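Local coordinates for AlyGC (Glaciecola chathamensis, PDB 5GKD), which degrades alginate as a calcium-binding lyase of polysaccharide lyase family 6, probably by beta-elimination at its glycosidic bonds, at residues Gly600-Glu605 / Val624-Thr629; Glu605-Glu610 / Val638-Asn643; Phe634-Val639 / His663-Asn668; Pro690-Thr695 / Ala716-Ser721. All blocks are in the same frame, centred on the assembly; numbering follows the deposited sequence.

In the fold
All four contacts lie between coils of the C-terminal parallel beta-helix. Along the chain, contacts 1 and 2 alternate their segments and share Glu605, with centres about 17 Å apart; contact 3 follows contact 1, and contact 4 comes last. Contact 3 reuses strand 637-641 of contact 2 and passes the pairing on to strand 667-676, whose next neighbour, strand 691-700, belongs to contact 4; centres are about 11 Å apart at each of these steps. Contact 1, about 9 Å from contact 3, joins the loop before strand 606-610 to the chain leaving strand 622-625, on the side facing the N-terminal half. Together they trace the coil-by-coil stacking that builds this half of the enzyme.

Contact 1 (Gly600-Glu605 / Val624-Thr629)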
loop_
_atom_site.group_PDB
_atom_site.type_symbol
_atom_site.label_atom_id
_atom_site.label_comp_id
_atom_site.label_asym_id
_atom_site.label_seq_id
_atom_site.Cartn_x
_atom_site.Cartn_y
_atom_site.Cartn_z
ATOM N N GLY A 600 -15.836 4.696 3.371
ATOM C CA GLY A 600 -16.490 5.325 2.239
ATOM C C GLY A 600 -15.628 5.523 1.010
ATOM O O GLY A 600 -16.100 6.136 0.041
ATOM N N ILE A 601 -14.381 5.003 1.003
ATOM C CA ILE A 601 -13.443 5.163 -0.100
ATOM C C ILE A 601 -13.668 4.047 -1.123
ATOM O O ILE A 601 -14.016 2.914 -0.770
ATOM C CB ILE A 601 -11.990 5.171 0.434
ATOM C CG1 ILE A 601 -11.799 6.272 1.488
ATOM C CG2 ILE A 601 -11.013 5.405 -0.682
ATOM C CD1 ILE A 601 -10.490 6.195 2.217
ATOM N N TYR A 602 -13.462 4.347 -2.405
ATOM C CA TYR A 602 -13.617 3.327 -3.438
ATOM C C TYR A 602 -12.621 3.592 -4.566
ATOM O O TYR A 602 -11.883 4.579 -4.546
ATOM C CB TYR A 602 -15.080 3.234 -3.922
ATOM C CG TYR A 602 -15.737 4.491 -4.457
ATOM C CD1 TYR A 602 -16.238 5.474 -3.598
ATOM C CD2 TYR A 602 -15.929 4.667 -5.825
ATOM C CE1 TYR A 602 -16.898 6.599 -4.097
ATOM C CE2 TYR A 602 -16.574 5.792 -6.332
ATOM C CZ TYR A 602 -17.053 6.746 -5.467
ATOM O OH TYR A 602 -17.680 7.843 -5.979
ATOM N N ASN A 603 -12.600 2.679 -5.554
ATOM C CA ASN A 603 -11.524 2.578 -6.538
ATOM C C ASN A 603 -11.901 3.001 -7.954
ATOM O O ASN A 603 -10.999 3.128 -8.795
ATOM C CB ASN A 603 -10.997 1.134 -6.611
ATOM C CG ASN A 603 -10.351 0.672 -5.318
ATOM O OD1 ASN A 603 -10.725 -0.366 -4.756
ATOM N ND2 ASN A 603 -9.356 1.427 -4.844
ATOM N N VAL A 604 -13.187 3.206 -8.251
ATOM C CA VAL A 604 -13.625 3.465 -9.620
ATOM C C VAL A 604 -14.961 4.205 -9.636
ATOM O O VAL A 604 -15.908 3.822 -8.943
ATOM C CB VAL A 604 -13.719 2.152 -10.432
ATOM C CG1 VAL A 604 -14.691 1.161 -9.774
ATOM C CG2 VAL A 604 -14.130 2.434 -11.878
ATOM N N GLU A 605 -15.051 5.265 -10.442
ATOM C CA GLU A 605 -16.311 5.985 -10.563
ATOM C C GLU A 605 -17.255 5.303 -11.555
ATOM O O GLU A 605 -18.421 5.072 -11.236
ATOM C CB GLU A 605 -16.056 7.444 -10.965
ATOM C CG GLU A 605 -17.302 8.332 -10.888
ATOM C CD GLU A 605 -17.844 8.529 -9.475
ATOM O OE1 GLU A 605 -17.147 8.216 -8.489
ATOM O OE2 GLU A 605 -18.986 9.017 -9.350
ATOM N N VAL A 624 -15.911 -5.074 -6.868
ATOM C CA VAL A 624 -15.838 -3.650 -6.606
ATOM C C VAL A 624 -16.558 -3.340 -5.300
ATOM O O VAL A 624 -17.650 -3.854 -5.034
ATOM C CB VAL A 624 -16.334 -2.805 -7.800
ATOM C CG1 VAL A 624 -16.859 -3.658 -8.933
ATOM C CG2 VAL A 624 -17.263 -1.747 -7.381
ATOM N N TYR A 625 -15.894 -2.555 -4.449
ATOM C CA TYR A 625 -16.258 -2.467 -3.045
ATOM C C TYR A 625 -16.215 -1.020 -2.579
ATOM O O TYR A 625 -15.233 -0.315 -2.813
ATOM C CB TYR A 625 -15.310 -3.346 -2.208
ATOM C CG TYR A 625 -15.632 -3.405 -0.739
ATOM C CD1 TYR A 625 -15.197 -2.413 0.138
ATOM C CD2 TYR A 625 -16.335 -4.474 -0.219
ATOM C CE1 TYR A 625 -15.489 -2.475 1.482
ATOM C CE2 TYR A 625 -16.626 -4.555 1.113
ATOM C CZ TYR A 625 -16.207 -3.555 1.965
ATOM O OH TYR A 625 -16.519 -3.656 3.289
ATOM N N ARG A 626 -17.287 -0.581 -1.938
ATOM C CA ARG A 626 -17.327 0.703 -1.247
ATOM C C ARG A 626 -18.029 0.445 0.075
ATOM O O ARG A 626 -19.243 0.218 0.099
ATOM C CB ARG A 626 -18.062 1.782 -2.058
ATOM C CG ARG A 626 -18.155 3.143 -1.345
ATOM C CD ARG A 626 -19.061 4.144 -2.083
ATOM N NE ARG A 626 -20.477 3.765 -2.068
ATOM C CZ ARG A 626 -21.389 4.297 -1.262
ATOM N NH1 ARG A 626 -21.039 5.248 -0.419
ATOM N NH2 ARG A 626 -22.649 3.878 -1.299
ATOM N N GLY A 627 -17.278 0.464 1.162
ATOM C CA GLY A 627 -17.812 0.093 2.451
ATOM C C GLY A 627 -18.120 1.264 3.369
ATOM O O GLY A 627 -17.597 2.370 3.222
ATOM N N GLY A 628 -18.954 0.979 4.354
ATOM C CA GLY A 628 -19.385 1.970 5.302
ATOM C C GLY A 628 -20.731 2.563 4.938
ATOM O O GLY A 628 -21.500 2.034 4.137
ATOM N N THR A 629 -21.003 3.704 5.549
ATOM C CA THR A 629 -22.323 4.310 5.525
ATOM C C THR A 629 -22.265 5.739 4.998
ATOM O O THR A 629 -23.133 6.548 5.314
ATOM C CB THR A 629 -22.947 4.260 6.921
ATOM O OG1 THR A 629 -22.088 4.917 7.846
ATOM C CG2 THR A 629 -23.090 2.829 7.389
HETATM O O HOH W 1 -18.668 7.057 -0.379
HETATM O O HOH W 2 -14.521 1.437 1.371
HETATM O O HOH W 3 -14.321 0.284 -5.573
HETATM O O HOH W 4 -12.642 -1.051 -2.810
#
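At one corner of the C-terminal parallel beta-helix, Tyr602 and Arg626 meet where the loop leading into strand 606-610 runs past the end of strand 622-625. The two side chains lie side by side and point the same way, Tyr602 CD1 being 3.5 Å from Arg626 CD. The aliphatic CG and CD of Arg626 run beside the CD1 side of the ring; the guanidinium plane beyond stands 79° from the ring plane. Tyr602 CG sits between the backbone N and the carbonyl carbon (chi1 56°), which sets it close to Arg626 CG and CD. Its OH donates to the syn lone pair of Glu605 OE1 at 2.6 Å and accepts from Gly635 N; Glu605 OE2 forms a salt bridge with Arg234 of the N-terminal half. An alanine in place of Tyr602 would probably open a gap beside Arg626 CD and leave Glu605 OE1 and Gly635 N without their hydroxyl partner. Backbones join directly through Gly600 N to Gly627 O, 2.9 Å and bent to 133°. Elsewhere water intervenes: one links Gly600 O (2.8 Å) to Arg626 NH1 (3.0 Å), another Ile601 O (2.6 Å) to Gly627 N (2.9 Å). Arg626 NE also bonds Gly664 O, and NH1 Asp630 O. These two carbonyls and a water would probably help to stabilise the guanidinium's positive charge, while bridging waters replace strand pairing between the backbones.

Contact 2 (Glu605-Glu610 / Val638-Asn643); sequences EYLTIE and VVMNNN
Ile609 O is gripped twice by the following coil: Asn641 N donates to it at 3.1 Å, while Asn643 ND2 comes from above the carbonyl plane, 52° out of it, at 2.9 Å. The carbonyl oxygen lies almost in the amide plane of Asn643, and the other end of that amide, OD1, accepts from Ser612 N. Asn643 ND2 also bonds Asn673 OD1 one coil further on, consistent with the asparagine stacks at turns of parallel beta-helices. Asn641 ND2 reaches Glu610 OE2 at 3.0 Å, on the anti side of the carboxylate, and Glu610 OE1 is held by Gln578, so the carboxylate links three coils. Upstream, Val639 N donates to Leu607 O at 2.9 Å, and Ile609 N to Val639 O at 3.0 Å. These bonds hold strands 606-610 and 638-641 parallel, with 4.8 Å between their axes. On the interior face Met640 CE touches both Leu607 CD1 (3.7 Å) and Ile609 CD1 (3.6 Å); Met640 CG is anti to the carbonyl carbon (chi1 -62°), and the extended chain beyond it runs alongside Ile609. Thr608 and Val639 sit side by side on the other face. Strand 572-578 flanks this pair beyond 606-610 and strand 667-676 beyond 638-641, while Val638 and Met640 reach Leu662 and Leu660 of strand 660-663 inside the C-terminal parallel beta-helix.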
loop_
_atom_site.group_PDB
_atom_site.type_symbol
_atom_site.label_atom_id
_atom_site.label_comp_id
_atom_site.label_asym_id
_atom_site.label_seq_id
_atom_site.Cartn_x
_atom_site.Cartn_y
_atom_site.Cartn_z
ATOM N N GLU A 605 -15.051 5.265 -10.442
ATOM C CA GLU A 605 -16.311 5.985 -10.563
ATOM C C GLU A 605 -17.255 5.303 -11.555
ATOM O O GLU A 605 -18.421 5.072 -11.236
ATOM C CB GLU A 605 -16.056 7.444 -10.965
ATOM C CG GLU A 605 -17.302 8.332 -10.888
ATOM C CD GLU A 605 -17.844 8.529 -9.475
ATOM O OE1 GLU A 605 -17.147 8.216 -8.489
ATOM O OE2 GLU A 605 -18.986 9.017 -9.350
ATOM N N TYR A 606 -16.769 4.987 -12.758
ATOM C CA TYR A 606 -17.545 4.322 -13.806
ATOM C C TYR A 606 -16.787 3.099 -14.295
ATOM O O TYR A 606 -15.723 3.238 -14.901
ATOM C CB TYR A 606 -17.812 5.247 -14.991
ATOM C CG TYR A 606 -18.553 6.499 -14.658
ATOM C CD1 TYR A 606 -19.949 6.519 -14.585
ATOM C CD2 TYR A 606 -17.865 7.671 -14.429
ATOM C CE1 TYR A 606 -20.636 7.695 -14.284
ATOM C CE2 TYR A 606 -18.529 8.830 -14.130
ATOM C CZ TYR A 606 -19.905 8.837 -14.049
ATOM O OH TYR A 606 -20.516 10.018 -13.752
ATOM N N LEU A 607 -17.339 1.918 -14.055
ATOM C CA LEU A 607 -16.878 0.679 -14.668
ATOM C C LEU A 607 -17.871 0.288 -15.756
ATOM O O LEU A 607 -19.043 0.035 -15.456
ATOM C CB LEU A 607 -16.794 -0.432 -13.624
ATOM C CG LEU A 607 -15.840 -1.607 -13.754
ATOM C CD1 LEU A 607 -16.479 -2.852 -13.200
ATOM C CD2 LEU A 607 -15.301 -1.819 -15.136
ATOM N N THR A 608 -17.409 0.221 -17.003
ATOM C CA THR A 608 -18.269 -0.132 -18.129
ATOM C C THR A 608 -17.638 -1.254 -18.944
ATOM O O THR A 608 -16.485 -1.140 -19.362
ATOM C CB THR A 608 -18.537 1.081 -19.031
ATOM O OG1 THR A 608 -19.275 2.060 -18.306
ATOM C CG2 THR A 608 -19.361 0.670 -20.247
ATOM N N ILE A 609 -18.389 -2.336 -19.167
ATOM C CA ILE A 609 -17.966 -3.456 -20.017
ATOM C C ILE A 609 -19.119 -3.775 -20.956
ATOM O O ILE A 609 -20.172 -4.234 -20.506
ATOM C CB ILE A 609 -17.580 -4.706 -19.211
ATOM C CG1 ILE A 609 -16.395 -4.442 -18.296
ATOM C CG2 ILE A 609 -17.227 -5.849 -20.133
ATOM C CD1 ILE A 609 -16.016 -5.653 -17.468
ATOM N N GLU A 610 -18.924 -3.558 -22.257
ATOM C CA GLU A 610 -19.971 -3.834 -23.233
ATOM C C GLU A 610 -19.420 -4.591 -24.439
ATOM O O GLU A 610 -18.262 -4.422 -24.821
ATOM C CB GLU A 610 -20.647 -2.540 -23.713
ATOM C CG GLU A 610 -21.412 -1.801 -22.643
ATOM C CD GLU A 610 -21.965 -0.478 -23.142
ATOM O OE1 GLU A 610 -21.166 0.365 -23.603
ATOM O OE2 GLU A 610 -23.199 -0.286 -23.087
ATOM N N VAL A 638 -21.622 0.697 -12.160
ATOM C CA VAL A 638 -21.201 -0.530 -12.831
ATOM C C VAL A 638 -22.230 -0.862 -13.905
ATOM O O VAL A 638 -23.394 -1.134 -13.595
ATOM C CB VAL A 638 -21.040 -1.691 -11.840
ATOM C CG1 VAL A 638 -20.610 -2.938 -12.559
ATOM C CG2 VAL A 638 -20.030 -1.318 -10.784
ATOM N N VAL A 639 -21.804 -0.825 -15.162
ATOM C CA VAL A 639 -22.692 -0.959 -16.309
ATOM C C VAL A 639 -22.116 -2.041 -17.204
ATOM O O VAL A 639 -20.998 -1.894 -17.704
ATOM C CB VAL A 639 -22.834 0.360 -17.086
ATOM C CG1 VAL A 639 -23.591 0.129 -18.387
ATOM C CG2 VAL A 639 -23.516 1.411 -16.244
ATOM N N MET A 640 -22.861 -3.132 -17.395
ATOM C CA MET A 640 -22.389 -4.244 -18.212
ATOM C C MET A 640 -23.501 -4.729 -19.130
ATOM O O MET A 640 -24.515 -5.248 -18.658
ATOM C CB MET A 640 -21.872 -5.382 -17.343
ATOM C CG MET A 640 -20.698 -4.983 -16.502
ATOM S SD MET A 640 -19.782 -6.366 -15.845
ATOM C CE MET A 640 -18.519 -5.477 -14.898
ATOM N N ASN A 641 -23.292 -4.588 -20.441
ATOM C CA ASN A 641 -24.316 -4.857 -21.436
ATOM C C ASN A 641 -23.750 -5.671 -22.586
ATOM O O ASN A 641 -22.643 -5.405 -23.066
ATOM C CB ASN A 641 -24.911 -3.572 -22.020
ATOM C CG ASN A 641 -25.458 -2.657 -20.968
ATOM O OD1 ASN A 641 -26.045 -3.101 -19.980
ATOM N ND2 ASN A 641 -25.265 -1.361 -21.165
ATOM N N ASN A 642 -24.544 -6.635 -23.054
ATOM C CA ASN A 642 -24.312 -7.280 -24.342
ATOM C C ASN A 642 -23.016 -8.076 -24.353
ATOM O O ASN A 642 -22.348 -8.169 -25.378
ATOM C CB ASN A 642 -24.332 -6.254 -25.482
ATOM C CG ASN A 642 -25.701 -5.632 -25.675
ATOM O OD1 ASN A 642 -26.560 -6.261 -26.279
ATOM N ND2 ASN A 642 -25.927 -4.416 -25.146
ATOM N N ASN A 643 -22.660 -8.658 -23.217
ATOM C CA ASN A 643 -21.460 -9.472 -23.106
ATOM C C ASN A 643 -21.834 -10.946 -23.080
ATOM O O ASN A 643 -22.951 -11.324 -22.739
ATOM C CB ASN A 643 -20.658 -9.140 -21.834
ATOM C CG ASN A 643 -20.357 -7.665 -21.686
ATOM O OD1 ASN A 643 -19.499 -7.109 -22.376
ATOM N ND2 ASN A 643 -21.061 -7.024 -20.782
#

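Contact 3 (Phe634-Val639 / His663-Asn668)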
loop_
_atom_site.group_PDB
_atom_site.type_symbol
_atom_site.label_atom_id
_atom_site.label_comp_id
_atom_site.label_asym_id
_atom_site.label_seq_id
_atom_site.Cartn_x
_atom_site.Cartn_y
_atom_site.Cartn_z
ATOM N N PHE A 634 -21.322 9.500 -5.523
ATOM C CA PHE A 634 -22.281 9.002 -6.491
ATOM C C PHE A 634 -21.902 7.658 -7.088
ATOM O O PHE A 634 -22.751 7.025 -7.725
ATOM C CB PHE A 634 -22.464 10.020 -7.631
ATOM C CG PHE A 634 -22.742 11.414 -7.161
ATOM C CD1 PHE A 634 -23.783 11.671 -6.288
ATOM C CD2 PHE A 634 -21.942 12.471 -7.569
ATOM C CE1 PHE A 634 -24.048 12.955 -5.856
ATOM C CE2 PHE A 634 -22.200 13.764 -7.128
ATOM C CZ PHE A 634 -23.261 14.003 -6.273
ATOM N N GLY A 635 -20.663 7.215 -6.908
ATOM C CA GLY A 635 -20.178 6.002 -7.509
ATOM C C GLY A 635 -19.866 4.946 -6.482
ATOM O O GLY A 635 -20.007 5.179 -5.285
ATOM N N PRO A 636 -19.453 3.762 -6.932
ATOM C CA PRO A 636 -19.288 3.314 -8.317
ATOM C C PRO A 636 -20.569 3.169 -9.143
ATOM O O PRO A 636 -21.633 2.892 -8.617
ATOM C CB PRO A 636 -18.629 1.946 -8.158
ATOM C CG PRO A 636 -17.965 1.994 -6.834
ATOM C CD PRO A 636 -18.901 2.786 -5.977
ATOM N N HIS A 637 -20.443 3.388 -10.447
ATOM C CA HIS A 637 -21.452 3.009 -11.425
ATOM C C HIS A 637 -20.901 1.808 -12.180
ATOM O O HIS A 637 -19.820 1.897 -12.763
ATOM C CB HIS A 637 -21.746 4.129 -12.424
ATOM C CG HIS A 637 -22.024 5.467 -11.821
ATOM N ND1 HIS A 637 -21.053 6.230 -11.213
ATOM C CD2 HIS A 637 -23.160 6.213 -11.800
ATOM C CE1 HIS A 637 -21.586 7.373 -10.811
ATOM N NE2 HIS A 637 -22.861 7.390 -11.161
ATOM N N VAL A 638 -21.622 0.697 -12.160
ATOM C CA VAL A 638 -21.201 -0.530 -12.831
ATOM C C VAL A 638 -22.230 -0.862 -13.905
ATOM O O VAL A 638 -23.394 -1.134 -13.595
ATOM C CB VAL A 638 -21.040 -1.691 -11.840
ATOM C CG1 VAL A 638 -20.610 -2.938 -12.559
ATOM C CG2 VAL A 638 -20.030 -1.318 -10.784
ATOM N N VAL A 639 -21.804 -0.825 -15.162
ATOM C CA VAL A 639 -22.692 -0.959 -16.309
ATOM C C VAL A 639 -22.116 -2.041 -17.204
ATOM O O VAL A 639 -20.998 -1.894 -17.704
ATOM C CB VAL A 639 -22.834 0.360 -17.086
ATOM C CG1 VAL A 639 -23.591 0.129 -18.387
ATOM C CG2 VAL A 639 -23.516 1.411 -16.244
ATOM N N HIS A 663 -20.343 -4.485 -3.967
ATOM C CA HIS A 663 -20.642 -4.053 -2.608
ATOM C C HIS A 663 -20.598 -2.529 -2.553
ATOM O O HIS A 663 -19.552 -1.919 -2.801
ATOM C CB HIS A 663 -19.662 -4.691 -1.617
ATOM C CG HIS A 663 -19.884 -4.297 -0.193
ATOM N ND1 HIS A 663 -20.047 -5.226 0.813
ATOM C CD2 HIS A 663 -19.936 -3.081 0.406
ATOM C CE1 HIS A 663 -20.202 -4.598 1.967
ATOM N NE2 HIS A 663 -20.143 -3.296 1.750
ATOM N N GLY A 664 -21.731 -1.920 -2.208
ATOM C CA GLY A 664 -21.814 -0.483 -2.114
ATOM C C GLY A 664 -21.778 0.261 -3.430
ATOM O O GLY A 664 -21.545 1.469 -3.421
ATOM N N THR A 665 -21.988 -0.411 -4.564
ATOM C CA THR A 665 -22.121 0.299 -5.827
ATOM C C THR A 665 -23.502 0.937 -5.934
ATOM O O THR A 665 -24.518 0.322 -5.608
ATOM C CB THR A 665 -21.889 -0.633 -7.005
ATOM O OG1 THR A 665 -22.778 -1.746 -6.911
ATOM C CG2 THR A 665 -20.476 -1.143 -6.969
ATOM N N GLN A 666 -23.524 2.177 -6.393
ATOM C CA GLN A 666 -24.695 3.038 -6.317
ATOM C C GLN A 666 -25.563 2.976 -7.566
ATOM O O GLN A 666 -26.766 3.236 -7.486
ATOM C CB GLN A 666 -24.240 4.471 -6.063
ATOM C CG GLN A 666 -23.253 4.553 -4.883
ATOM C CD GLN A 666 -23.312 5.876 -4.166
ATOM O OE1 GLN A 666 -24.395 6.378 -3.854
ATOM N NE2 GLN A 666 -22.149 6.461 -3.908
ATOM N N VAL A 667 -24.986 2.639 -8.715
ATOM C CA VAL A 667 -25.734 2.455 -9.950
ATOM C C VAL A 667 -25.266 1.153 -10.590
ATOM O O VAL A 667 -24.081 1.008 -10.923
ATOM C CB VAL A 667 -25.550 3.633 -10.917
ATOM C CG1 VAL A 667 -26.202 3.309 -12.261
ATOM C CG2 VAL A 667 -26.131 4.920 -10.316
ATOM N N ASN A 668 -26.190 0.216 -10.776
ATOM C CA ASN A 668 -25.870 -1.091 -11.337
ATOM C C ASN A 668 -26.819 -1.382 -12.485
ATOM O O ASN A 668 -28.039 -1.365 -12.297
ATOM C CB ASN A 668 -25.978 -2.184 -10.279
ATOM C CG ASN A 668 -25.146 -1.889 -9.059
ATOM O OD1 ASN A 668 -23.933 -2.011 -9.097
ATOM N ND2 ASN A 668 -25.792 -1.511 -7.967
#
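His637 and Val638 pair in parallel with Val667 and Asn668 at the start of two adjacent beta-helix strands, Val638 N donating to Val667 O at 2.8 Å. Just upstream, Pro636 O accepts from Gln666 N at 3.0 Å and, weakly, from Val667 N; a cis peptide bond precedes Pro636. The amide of Gln666 then reaches back to Gly635, NE2 to O at 2.9 Å, with the donor tilted 33° from the carbonyl plane. Gln666 CG lies anti to its own carbonyl carbon (chi1 -50°), which sets it against Gly635 O. An alanine at Gln666 would probably leave Gly635 O without this amide donor and give the turn around the cis proline more freedom to shift. On the face that His637 and Val667 share, Val667 CG2 touches His637 CD2 at 3.6 Å; the imidazole is fixed from elsewhere, ND1 by Glu605 O, and its ring stacks on Tyr606. Toward the interior, the methyl CG2 of Thr665 packs on two residues of the neighbouring coil, 3.8 Å from Pro636 CB and equally far from Val638 CG2. Asn668 ND2 folds back to Thr665 O at 3.2 Å, standing above the carbonyl plane, and also bonds Thr692 OG1 of the next coil.

Contact 4 (Pro690-Thr695 / Ala716-Ser721)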
loop_
_atom_site.group_PDB
_atom_site.type_symbol
_atom_site.label_atom_id
_atom_site.label_comp_id
_atom_site.label_asym_id
_atom_site.label_seq_id
_atom_site.Cartn_x
_atom_site.Cartn_y
_atom_site.Cartn_z
ATOM N N PRO A 690 -29.348 2.726 -3.447
ATOM C CA PRO A 690 -28.761 2.426 -4.756
ATOM C C PRO A 690 -29.803 1.903 -5.724
ATOM O O PRO A 690 -30.827 1.344 -5.335
ATOM C CB PRO A 690 -27.717 1.355 -4.445
ATOM C CG PRO A 690 -28.234 0.686 -3.237
ATOM C CD PRO A 690 -28.925 1.760 -2.430
ATOM N N LYS A 691 -29.507 2.070 -7.014
ATOM C CA LYS A 691 -30.397 1.711 -8.108
ATOM C C LYS A 691 -29.770 0.573 -8.904
ATOM O O LYS A 691 -28.659 0.716 -9.426
ATOM C CB LYS A 691 -30.657 2.924 -9.000
ATOM C CG LYS A 691 -31.167 4.145 -8.247
ATOM C CD LYS A 691 -31.224 5.387 -9.135
ATOM C CE LYS A 691 -32.193 6.422 -8.565
ATOM N NZ LYS A 691 -31.898 6.804 -7.149
ATOM N N THR A 692 -30.493 -0.543 -9.010
ATOM C CA THR A 692 -30.020 -1.750 -9.678
ATOM C C THR A 692 -31.049 -2.226 -10.699
ATOM O O THR A 692 -32.236 -2.334 -10.377
ATOM C CB THR A 692 -29.762 -2.861 -8.654
ATOM O OG1 THR A 692 -28.776 -2.426 -7.720
ATOM C CG2 THR A 692 -29.284 -4.124 -9.335
ATOM N N TRP A 693 -30.586 -2.524 -11.919
ATOM C CA TRP A 693 -31.423 -3.055 -12.999
ATOM C C TRP A 693 -30.696 -4.218 -13.662
ATOM O O TRP A 693 -29.655 -4.019 -14.287
ATOM C CB TRP A 693 -31.749 -1.998 -14.051
ATOM C CG TRP A 693 -32.764 -1.056 -13.611
ATOM C CD1 TRP A 693 -34.114 -1.269 -13.539
ATOM C CD2 TRP A 693 -32.537 0.276 -13.160
ATOM N NE1 TRP A 693 -34.740 -0.143 -13.062
ATOM C CE2 TRP A 693 -33.794 0.822 -12.824
ATOM C CE3 TRP A 693 -31.392 1.068 -13.009
ATOM C CZ2 TRP A 693 -33.936 2.122 -12.345
ATOM C CZ3 TRP A 693 -31.536 2.358 -12.539
ATOM C CH2 TRP A 693 -32.797 2.870 -12.210
ATOM N N VAL A 694 -31.256 -5.417 -13.543
ATOM C CA VAL A 694 -30.684 -6.622 -14.138
ATOM C C VAL A 694 -31.787 -7.245 -14.979
ATOM O O VAL A 694 -32.627 -7.986 -14.460
ATOM C CB VAL A 694 -30.169 -7.609 -13.084
ATOM C CG1 VAL A 694 -29.616 -8.848 -13.762
ATOM C CG2 VAL A 694 -29.116 -6.943 -12.213
ATOM N N THR A 695 -31.794 -6.944 -16.277
ATOM C CA THR A 695 -32.876 -7.348 -17.160
ATOM C C THR A 695 -32.318 -7.856 -18.477
ATOM O O THR A 695 -31.251 -7.434 -18.925
ATOM C CB THR A 695 -33.853 -6.188 -17.438
ATOM O OG1 THR A 695 -33.168 -5.144 -18.135
ATOM C CG2 THR A 695 -34.429 -5.640 -16.131
ATOM N N ALA A 716 -32.866 0.217 -1.300
ATOM C CA ALA A 716 -32.630 0.203 -2.691
ATOM C C ALA A 716 -33.821 -0.003 -3.596
ATOM O O ALA A 716 -34.824 -0.562 -3.210
ATOM C CB ALA A 716 -31.669 -0.928 -2.912
ATOM N N THR A 717 -33.681 0.444 -4.823
ATOM C CA THR A 717 -34.673 0.197 -5.818
ATOM C C THR A 717 -33.942 -0.803 -6.690
ATOM O O THR A 717 -33.012 -0.485 -7.386
ATOM C CB THR A 717 -35.212 1.436 -6.513
ATOM O OG1 THR A 717 -34.465 1.710 -7.680
ATOM C CG2 THR A 717 -35.176 2.593 -5.611
ATOM N N THR A 718 -34.391 -2.034 -6.586
ATOM C CA THR A 718 -33.730 -3.172 -7.212
ATOM C C THR A 718 -34.732 -3.870 -8.122
ATOM O O THR A 718 -35.713 -4.449 -7.642
ATOM C CB THR A 718 -33.195 -4.126 -6.151
ATOM O OG1 THR A 718 -32.366 -3.394 -5.246
ATOM C CG2 THR A 718 -32.392 -5.259 -6.777
ATOM N N THR A 719 -34.478 -3.808 -9.423
ATOM C CA THR A 719 -35.301 -4.431 -10.451
ATOM C C THR A 719 -34.492 -5.553 -11.086
ATOM O O THR A 719 -33.534 -5.292 -11.817
ATOM C CB THR A 719 -35.716 -3.407 -11.507
ATOM O OG1 THR A 719 -36.590 -2.442 -10.928
ATOM C CG2 THR A 719 -36.417 -4.078 -12.693
ATOM N N ILE A 720 -34.869 -6.799 -10.812
ATOM C CA ILE A 720 -34.214 -7.967 -11.392
ATOM C C ILE A 720 -35.319 -8.821 -12.000
ATOM O O ILE A 720 -36.025 -9.540 -11.285
ATOM C CB ILE A 720 -33.392 -8.755 -10.366
ATOM C CG1 ILE A 720 -32.198 -7.923 -9.886
ATOM C CG2 ILE A 720 -32.887 -10.051 -10.975
ATOM C CD1 ILE A 720 -31.455 -8.517 -8.699
ATOM N N SER A 721 -35.494 -8.726 -13.315
ATOM C CA SER A 721 -36.589 -9.428 -13.970
ATOM C C SER A 721 -36.328 -9.491 -15.464
ATOM O O SER A 721 -35.443 -8.817 -15.996
ATOM C CB SER A 721 -37.920 -8.734 -13.700
ATOM O OG SER A 721 -37.896 -7.449 -14.287
HETATM O O HOH W 5 -30.315 -1.390 -5.745
#
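Ala716 opens the pairing with its methyl CB against the ring of Pro690, 3.8 Å from CG. Thr717 N then donates to Pro690 O at 3.0 Å, while Thr717 O accepts from Thr692 N. On the face it shares with Thr692, Thr718 points the same way as its partner; one water bridges the hydroxyls, 2.9 Å from Thr718 OG1 and 2.7 Å from Thr692 OG1, the latter also bonded to Asn668. Thr719 N makes an almost straight bond to Thr692 O, 2.8 Å and 176° at the hydrogen, and Thr719 O accepts from Val694 N. Its side chain crosses the indole of Trp693 at a slant, CB lying 3.4 Å from CD1. Ile720 runs alongside Val694, CG1 to CB 3.8 Å. Ser721 N closes the series with a more bent bond to Val694 O at 3.2 Å, an oxygen that Asn723 ND2 also reaches. The two strands are parallel to within 4°. Strand 667-676 pairs with 691-695 on the side away from 717-721, and Phe683 and Leu685 of strand 681-685 back the face of Thr692, Val694 and Thr718, as the beta-helix nears its C-terminal end.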